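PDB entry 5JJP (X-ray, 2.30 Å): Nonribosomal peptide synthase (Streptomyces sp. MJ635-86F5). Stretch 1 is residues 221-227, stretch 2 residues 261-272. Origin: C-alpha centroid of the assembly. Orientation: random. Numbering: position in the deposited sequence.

Stretch 1, residues 221-227: DRVAVTS
Stretch 2 (261-272) RFLAFLHEAAIT

Stretch 1 runs as an extended strand from R222 to V225, with D221 before it and T226 and S227 leaving it; T226 has already turned to phi/psi -87/-22. Stretch 2 enters as the last turns of a helix, 261-268, and A269 (-91/6) is the first residue to depart from helical angles. A270 takes positive phi (54/53), and I271 (-72/126) is extended. Two backbone bonds shape this exit: A270 N to H267 O, 3.0 Å, and I271 N to L266 O, 2.9 Å. The register is set by R222 and I271, whose CA atoms lie 5.1 Å apart; at the other end the CA atoms of T226 and F262 are 9.8 Å apart, so the strand meets the helix through side chains alone there.

The polar end centres on T272. The p rotamer of T272 (chi1 62°) places T272 OG1 where it donates to D221 OD1 at 2.6 Å and accepts from R222 N at 2.9 Å, with an N-H...O angle of 154°. D221 points its CA-to-CB bond sideways, yet chi1 -76° (m) and chi2 -67° bring the carboxylate to the hydroxyl; its OD2 is bonded elsewhere in the structure. The backbone closes the pairing: T272 N donates to R222 O at 3.0 Å, at a less linear 140°. R222 thus uses both its N and its O on the same residue.

The R222 side chain leaves sideways and follows the helix exit. Chi1 -60° (m) sets its direction and chi2 -179° (t) extends it, R222 CD passing 3.4 Å from A270 O, while chi3 at 131° lies between wells and chi4 is -143°. The result is a bond from R222 NH1 to A269 O, 2.9 Å and 155°, with the carbonyl oxygen at the guanidinium edge, near its plane. That in-plane approach is the one expected of an N-H donor.

Farther along, the contact becomes apolar. A224 points CB toward stretch 2, where A224 CB lies 3.6 Å from I271 CG2 and 4.1 Å from L266 CD2. I271 (m, m) and L266 (chi1 -57° m, chi2 -174° t) both start sideways, but their ends come nearer. V223, between R222 and A224, points away, with chi1 -179° (t), whereas its neighbour A224 points toward stretch 2, as strand alternation predicts.

T226 and F262 finish the contact. Both point toward each other's stretch; with T226 at chi1 59° (p) and F262 at 173° (t), chi2 57°, T226 CG2 approaches F262 CE1 to 4.1 Å, obliquely to the ring. T226 OG1 is bonded elsewhere in the structure.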

# COMPACT_ATOMS: atom_id res chain seq x y z
N ASP A 221 12.82 -13.03 -0.94
CA ASP A 221 11.41 -13.33 -0.93
C ASP A 221 10.76 -13.11 -2.27
O ASP A 221 11.19 -12.30 -3.03
CB ASP A 221 10.70 -12.52 0.12
CG ASP A 221 10.94 -13.06 1.47
OD1 ASP A 221 10.46 -14.19 1.73
OD2 ASP A 221 11.54 -12.32 2.27
N ARG A 222 9.72 -13.86 -2.53
CA ARG A 222 8.84 -13.60 -3.67
C ARG A 222 7.46 -13.44 -3.08
O ARG A 222 6.94 -14.34 -2.45
CB ARG A 222 8.88 -14.77 -4.63
CG ARG A 222 10.28 -15.01 -5.16
CD ARG A 222 10.31 -16.17 -6.13
NE ARG A 222 11.02 -15.76 -7.34
CZ ARG A 222 10.70 -16.12 -8.58
NH1 ARG A 222 9.62 -16.86 -8.85
NH2 ARG A 222 11.43 -15.67 -9.58
N VAL A 223 6.86 -12.28 -3.27
CA VAL A 223 5.66 -11.90 -2.50
C VAL A 223 4.44 -11.91 -3.36
O VAL A 223 4.38 -11.21 -4.37
CB VAL A 223 5.83 -10.52 -1.92
CG1 VAL A 223 4.61 -10.11 -1.09
CG2 VAL A 223 7.11 -10.49 -1.08
N ALA A 224 3.48 -12.75 -3.00
CA ALA A 224 2.21 -12.77 -3.65
C ALA A 224 1.37 -11.65 -3.04
O ALA A 224 1.01 -11.72 -1.87
CB ALA A 224 1.53 -14.09 -3.44
N VAL A 225 1.00 -10.66 -3.84
CA VAL A 225 0.06 -9.59 -3.44
C VAL A 225 -1.36 -9.93 -3.97
O VAL A 225 -1.62 -9.93 -5.15
CB VAL A 225 0.55 -8.26 -4.02
CG1 VAL A 225 -0.39 -7.10 -3.63
CG2 VAL A 225 1.97 -7.98 -3.56
N THR A 226 -2.25 -10.33 -3.10
CA THR A 226 -3.54 -10.76 -3.53
C THR A 226 -4.55 -9.62 -3.69
O THR A 226 -5.54 -9.77 -4.37
CB THR A 226 -4.12 -11.76 -2.54
OG1 THR A 226 -4.21 -11.16 -1.26
CG2 THR A 226 -3.21 -13.02 -2.46
N SER A 227 -4.32 -8.51 -3.05
CA SER A 227 -5.33 -7.47 -3.00
C SER A 227 -5.31 -6.67 -4.32
O SER A 227 -4.25 -6.47 -4.94
CB SER A 227 -5.22 -6.64 -1.71
OG SER A 227 -4.41 -5.55 -1.94
N ARG A 261 -6.54 -23.15 -8.58
CA ARG A 261 -5.74 -22.30 -9.47
C ARG A 261 -4.85 -21.35 -8.69
O ARG A 261 -3.72 -21.06 -9.11
CB ARG A 261 -6.65 -21.49 -10.39
CG ARG A 261 -6.75 -22.04 -11.81
CD ARG A 261 -8.14 -21.74 -12.38
NE ARG A 261 -8.45 -20.43 -12.96
CZ ARG A 261 -8.60 -20.17 -14.26
NH1 ARG A 261 -8.37 -21.09 -15.20
NH2 ARG A 261 -8.93 -18.94 -14.63
N PHE A 262 -5.34 -20.91 -7.54
CA PHE A 262 -4.58 -20.01 -6.69
C PHE A 262 -3.40 -20.77 -6.09
O PHE A 262 -2.27 -20.29 -6.12
CB PHE A 262 -5.46 -19.44 -5.57
CG PHE A 262 -4.72 -18.64 -4.57
CD1 PHE A 262 -3.96 -17.53 -4.97
CD2 PHE A 262 -4.78 -18.94 -3.22
CE1 PHE A 262 -3.28 -16.77 -4.05
CE2 PHE A 262 -4.07 -18.19 -2.30
CZ PHE A 262 -3.32 -17.10 -2.72
N LEU A 263 -3.70 -21.92 -5.50
CA LEU A 263 -2.67 -22.77 -4.87
C LEU A 263 -1.63 -23.22 -5.85
O LEU A 263 -0.46 -23.17 -5.54
CB LEU A 263 -3.30 -23.94 -4.13
CG LEU A 263 -4.19 -23.50 -2.95
CD1 LEU A 263 -5.08 -24.61 -2.44
CD2 LEU A 263 -3.36 -22.98 -1.79
N ALA A 264 -2.01 -23.53 -7.09
CA ALA A 264 -1.03 -23.93 -8.12
C ALA A 264 -0.12 -22.75 -8.46
O ALA A 264 1.07 -22.92 -8.71
CB ALA A 264 -1.72 -24.40 -9.38
N PHE A 265 -0.70 -21.54 -8.46
CA PHE A 265 0.06 -20.34 -8.76
C PHE A 265 1.11 -20.10 -7.69
O PHE A 265 2.19 -19.72 -8.01
CB PHE A 265 -0.89 -19.14 -8.89
CG PHE A 265 -0.22 -17.88 -9.34
CD1 PHE A 265 0.16 -17.73 -10.65
CD2 PHE A 265 0.02 -16.84 -8.44
CE1 PHE A 265 0.79 -16.57 -11.07
CE2 PHE A 265 0.63 -15.67 -8.86
CZ PHE A 265 1.01 -15.53 -10.17
N LEU A 266 0.79 -20.32 -6.43
CA LEU A 266 1.77 -20.13 -5.37
C LEU A 266 2.96 -21.08 -5.54
O LEU A 266 4.07 -20.70 -5.22
CB LEU A 266 1.18 -20.31 -3.97
CG LEU A 266 -0.02 -19.43 -3.60
CD1 LEU A 266 -0.36 -19.64 -2.13
CD2 LEU A 266 0.23 -17.94 -3.86
N HIS A 267 2.72 -22.29 -6.04
CA HIS A 267 3.83 -23.17 -6.47
C HIS A 267 4.50 -22.70 -7.73
O HIS A 267 5.69 -22.60 -7.78
CB HIS A 267 3.33 -24.62 -6.73
CG HIS A 267 3.13 -25.40 -5.49
ND1 HIS A 267 4.17 -26.03 -4.84
CD2 HIS A 267 2.02 -25.63 -4.74
CE1 HIS A 267 3.70 -26.65 -3.77
NE2 HIS A 267 2.39 -26.44 -3.70
N GLU A 268 3.73 -22.42 -8.76
CA GLU A 268 4.34 -22.02 -10.04
C GLU A 268 5.30 -20.87 -9.85
O GLU A 268 6.42 -20.90 -10.36
CB GLU A 268 3.27 -21.65 -11.08
CG GLU A 268 3.76 -21.68 -12.53
CD GLU A 268 2.76 -21.10 -13.56
OE1 GLU A 268 1.60 -20.75 -13.22
OE2 GLU A 268 3.15 -21.00 -14.75
N ALA A 269 4.88 -19.85 -9.11
CA ALA A 269 5.73 -18.66 -8.91
C ALA A 269 6.65 -18.76 -7.66
O ALA A 269 7.32 -17.81 -7.32
CB ALA A 269 4.87 -17.42 -8.81
N ALA A 270 6.66 -19.92 -7.00
CA ALA A 270 7.58 -20.20 -5.92
C ALA A 270 7.46 -19.08 -4.89
O ALA A 270 8.45 -18.51 -4.43
CB ALA A 270 9.01 -20.32 -6.44
N ILE A 271 6.22 -18.84 -4.46
CA ILE A 271 5.93 -17.77 -3.51
C ILE A 271 6.41 -18.08 -2.08
O ILE A 271 6.08 -19.14 -1.52
CB ILE A 271 4.42 -17.51 -3.49
CG1 ILE A 271 3.95 -17.07 -4.88
CG2 ILE A 271 4.05 -16.47 -2.43
CD1 ILE A 271 4.57 -15.77 -5.37
N THR A 272 7.21 -17.18 -1.50
CA THR A 272 7.66 -17.33 -0.10
C THR A 272 6.79 -16.57 0.89
O THR A 272 6.75 -16.92 2.06
CB THR A 272 9.09 -16.87 0.10
OG1 THR A 272 9.21 -15.48 -0.21
CG2 THR A 272 10.05 -17.68 -0.82